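Local coordinates for SYE1 (Shewanella oneidensis, PDB 4AWT), which binds FMN and, as in related Old Yellow Enzymes, probably transfers electrons between NAD(P)H and CH-CH groups of substrates, at residues V129-D134 / G141-A146. The protein carries 1 engineered substitution. Sequence-based numbering, arbitrary orientation.
Sequences VKVFVD and GFVDVA
Phe132 turns the edge of its ring toward one face of the Phe142 ring. The pair is an offset edge-to-face stack, with planes at 64° and centroids 5.4 Å apart. Phe132 CD2 makes the edge contact, 3.7 Å from Phe142 CE2. Phe132 CB sits over the centre of the Phe142 ring, 4.0 Å from its centroid, in a CH-pi contact. Phe132 CG lies between the backbone N and the carbonyl carbon (chi1 57°), and the side chain runs beside Phe142, pointing the same way. Tyr68 and Phe350 also meet the Phe132 ring.

The two strands, 130-133 and 141-144, form an antiparallel beta hairpin. It is an excursion from the parallel eight-stranded TIM barrel, inserted in sequence between barrel strands 96-102 and 177-181. The Phe132 side chain is about 8 Å from the bound FMN and touches a bound octyl glucoside, so the hairpin reaches the neighbourhood of the flavin site.

Val131 and Val143 are a hydrogen-bonded pair, with Val143 N 2.9 Å from Val131 O. Val133 and Gly141 are also bonded both ways; Val133 N lies 2.8 Å from Gly141 O. Beyond the strands, Val145 N makes a weak hydrogen bond to Val129 O. On the face away from the phenylalanines, Val143 CG2 packs 3.7 Å from Val133 CG1 and also touches Val131 CG2. Val145 CG1 bridges Val129 CG1 and Val131 CG1.

Lys130 and Asp144 lie side by side. In the modelled Asp144 conformer, Lys130 NZ is 4.6 Å from Asp144 OD1, beyond a salt bridge. A water lies within hydrogen-bonding reach of that OD1, and weakly of Val129 O.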
ATOM      1  N   VAL A 129      -9.139 -11.722 -12.385  1.00 12.25           N
ATOM      2  CA  VAL A 129      -7.938 -11.321 -11.669  1.00 11.01           C
ATOM      3  C   VAL A 129      -6.924 -12.421 -11.743  1.00 10.85           C
ATOM      4  O   VAL A 129      -7.236 -13.588 -11.548  1.00 12.63           O
ATOM      5  CB  VAL A 129      -8.268 -10.988 -10.204  1.00 11.48           C
ATOM      6  CG1 VAL A 129      -7.027 -10.580  -9.426  1.00 12.93           C
ATOM      7  CG2 VAL A 129      -9.318  -9.843 -10.144  1.00 12.21           C
ATOM      8  N   LYS A 130      -5.664 -12.000 -11.952  1.00 10.77           N
ATOM      9  CA  LYS A 130      -4.523 -12.916 -11.920  1.00 11.11           C
ATOM     10  C   LYS A 130      -3.503 -12.385 -10.878  1.00 10.30           C
ATOM     11  O   LYS A 130      -3.371 -11.182 -10.662  1.00 11.92           O
ATOM     12  CB  LYS A 130      -3.867 -13.057 -13.270  1.00 13.04           C
ATOM     13  CG  LYS A 130      -4.812 -13.676 -14.305  1.00 15.10           C
ATOM     14  CD  LYS A 130      -4.154 -13.983 -15.644  1.00 18.30           C
ATOM     15  CE  LYS A 130      -5.203 -14.541 -16.625  1.00 26.34           C
ATOM     16  NZ  LYS A 130      -4.603 -14.718 -17.986  1.00 33.33           N
ATOM     17  N   VAL A 131      -2.789 -13.319 -10.326  1.00  9.63           N
ATOM     18  CA  VAL A 131      -1.576 -13.079  -9.557  1.00  9.20           C
ATOM     19  C   VAL A 131      -0.424 -13.795 -10.262  1.00  9.88           C
ATOM     20  O   VAL A 131      -0.580 -14.263 -11.381  1.00 11.65           O
ATOM     21  CB  VAL A 131      -1.708 -13.458  -8.079  1.00  9.34           C
ATOM     22  CG1 VAL A 131      -2.819 -12.626  -7.435  1.00  9.21           C
ATOM     23  CG2 VAL A 131      -1.949 -14.922  -7.901  1.00 10.12           C
ATOM     24  N   PHE A 132       0.746 -13.845  -9.619  1.00  9.72           N
ATOM     25  CA  PHE A 132       1.821 -14.613 -10.203  1.00 10.35           C
ATOM     26  C   PHE A 132       2.478 -15.437  -9.084  1.00  9.91           C
ATOM     27  O   PHE A 132       2.493 -15.055  -7.913  1.00  9.96           O
ATOM     28  CB  PHE A 132       2.826 -13.789 -11.002  1.00 10.71           C
ATOM     29  CG  PHE A 132       3.514 -12.656 -10.242  1.00  9.38           C
ATOM     30  CD1 PHE A 132       4.576 -12.892  -9.403  1.00 10.05           C
ATOM     31  CD2 PHE A 132       3.068 -11.352 -10.402  1.00 10.14           C
ATOM     32  CE1 PHE A 132       5.212 -11.846  -8.730  1.00 10.15           C
ATOM     33  CE2 PHE A 132       3.700 -10.334  -9.758  1.00 10.04           C
ATOM     34  CZ  PHE A 132       4.771 -10.549  -8.925  1.00  9.95           C
ATOM     35  N   VAL A 133       3.044 -16.551  -9.516  1.00 11.36           N
ATOM     36  CA  VAL A 133       3.665 -17.539  -8.654  1.00 11.96           C
ATOM     37  C   VAL A 133       5.032 -17.842  -9.178  1.00 13.43           C
ATOM     38  O   VAL A 133       5.397 -17.535 -10.307  1.00 15.11           O
ATOM     39  CB  VAL A 133       2.804 -18.832  -8.582  1.00 14.17           C
ATOM     40  CG1 VAL A 133       1.407 -18.561  -8.057  1.00 13.66           C
ATOM     41  CG2 VAL A 133       2.806 -19.528  -9.931  1.00 18.93           C
ATOM     42  N   ASP A 134       5.838 -18.463  -8.331  1.00 14.08           N
ATOM     43  CA  ASP A 134       7.143 -19.042  -8.729  1.00 16.35           C
ATOM     44  C   ASP A 134       6.909 -20.387  -9.358  1.00 19.61           C
ATOM     45  O   ASP A 134       6.350 -21.278  -8.683  1.00 26.03           O
ATOM     46  CB  ASP A 134       7.963 -19.165  -7.436  1.00 16.59           C
ATOM     47  CG  ASP A 134       9.400 -19.652  -7.563  1.00 18.44           C
ATOM     48  OD1 ASP A 134       9.722 -20.134  -8.648  1.00 23.09           O
ATOM     49  OD2 ASP A 134      10.189 -19.434  -6.582  1.00 19.17           O
ATOM     50  N   GLY A 141       5.144 -16.476 -12.985  1.00 18.13           N
ATOM     51  CA  GLY A 141       4.157 -17.268 -13.714  1.00 18.63           C
ATOM     52  C   GLY A 141       2.762 -16.714 -13.364  1.00 15.48           C
ATOM     53  O   GLY A 141       2.350 -16.870 -12.216  1.00 15.14           O
ATOM     54  N   PHE A 142       2.052 -16.111 -14.315  1.00 17.55           N
ATOM     55  CA  PHE A 142       0.743 -15.531 -14.044  1.00 16.61           C
ATOM     56  C   PHE A 142      -0.320 -16.639 -13.992  1.00 16.73           C
ATOM     57  O   PHE A 142      -0.349 -17.548 -14.845  1.00 24.83           O
ATOM     58  CB  PHE A 142       0.403 -14.445 -15.103  1.00 20.08           C
ATOM     59  CG  PHE A 142       1.151 -13.161 -14.792  1.00 23.81           C
ATOM     60  CD1 PHE A 142       2.414 -12.897 -15.254  1.00 27.70           C
ATOM     61  CD2 PHE A 142       0.542 -12.229 -13.982  1.00 25.51           C
ATOM     62  CE1 PHE A 142       3.052 -11.720 -14.834  1.00 28.97           C
ATOM     63  CE2 PHE A 142       1.138 -11.071 -13.548  1.00 28.03           C
ATOM     64  CZ  PHE A 142       2.434 -10.819 -14.011  1.00 26.68           C
ATOM     65  N   VAL A 143      -1.194 -16.599 -13.007  1.00 13.72           N
ATOM     66  CA  VAL A 143      -2.176 -17.605 -12.741  1.00 14.19           C
ATOM     67  C   VAL A 143      -3.472 -16.954 -12.281  1.00 11.84           C
ATOM     68  O   VAL A 143      -3.447 -15.896 -11.691  1.00 12.07           O
ATOM     69  CB  VAL A 143      -1.756 -18.632 -11.653  1.00 15.43           C
ATOM     70  CG1 VAL A 143      -0.568 -19.459 -12.099  1.00 22.19           C
ATOM     71  CG2 VAL A 143      -1.432 -17.910 -10.355  1.00 15.00           C
ATOM     72  N   ASP A 144      -4.597 -17.631 -12.520  1.00 12.76           N
ATOM     73  CA  ASP A 144      -5.874 -17.217 -11.997  0.55 12.06           C
ATOM     74  C   ASP A 144      -5.898 -17.347 -10.486  1.00 11.08           C
ATOM     75  O   ASP A 144      -5.316 -18.295  -9.909  1.00 13.28           O
ATOM     76  CB  ASP A 144      -6.972 -18.113 -12.555  0.55 14.13           C
ATOM     77  CG  ASP A 144      -7.251 -17.844 -14.010  0.55 19.73           C
ATOM     78  OD1 ASP A 144      -6.743 -16.880 -14.573  0.55 24.42           O
ATOM     79  OD2 ASP A 144      -8.057 -18.610 -14.580  0.55 34.21           O
ATOM     80  N   VAL A 145      -6.558 -16.446  -9.791  1.00 10.44           N
ATOM     81  CA  VAL A 145      -6.753 -16.576  -8.376  1.00 10.46           C
ATOM     82  C   VAL A 145      -7.665 -17.753  -8.077  1.00 11.46           C
ATOM     83  O   VAL A 145      -8.421 -18.207  -8.934  1.00 13.79           O
ATOM     84  CB  VAL A 145      -7.330 -15.273  -7.788  1.00 10.08           C
ATOM     85  CG1 VAL A 145      -6.301 -14.167  -7.872  1.00 11.21           C
ATOM     86  CG2 VAL A 145      -8.639 -14.859  -8.454  1.00 12.10           C
ATOM     87  N   ALA A 146      -7.624 -18.191  -6.824  1.00 12.42           N
ATOM     88  CA  ALA A 146      -8.422 -19.275  -6.309  1.00 12.73           C
ATOM     89  C   ALA A 146      -9.679 -18.813  -5.610  1.00 11.64           C
ATOM     90  O   ALA A 146      -9.810 -17.677  -5.195  1.00 14.73           O
ATOM     91  CB  ALA A 146      -7.605 -20.158  -5.407  1.00 15.74           C
TER
HETATM   92  O   HOH W   1      -8.310 -14.588 -14.392  1.00 25.12           O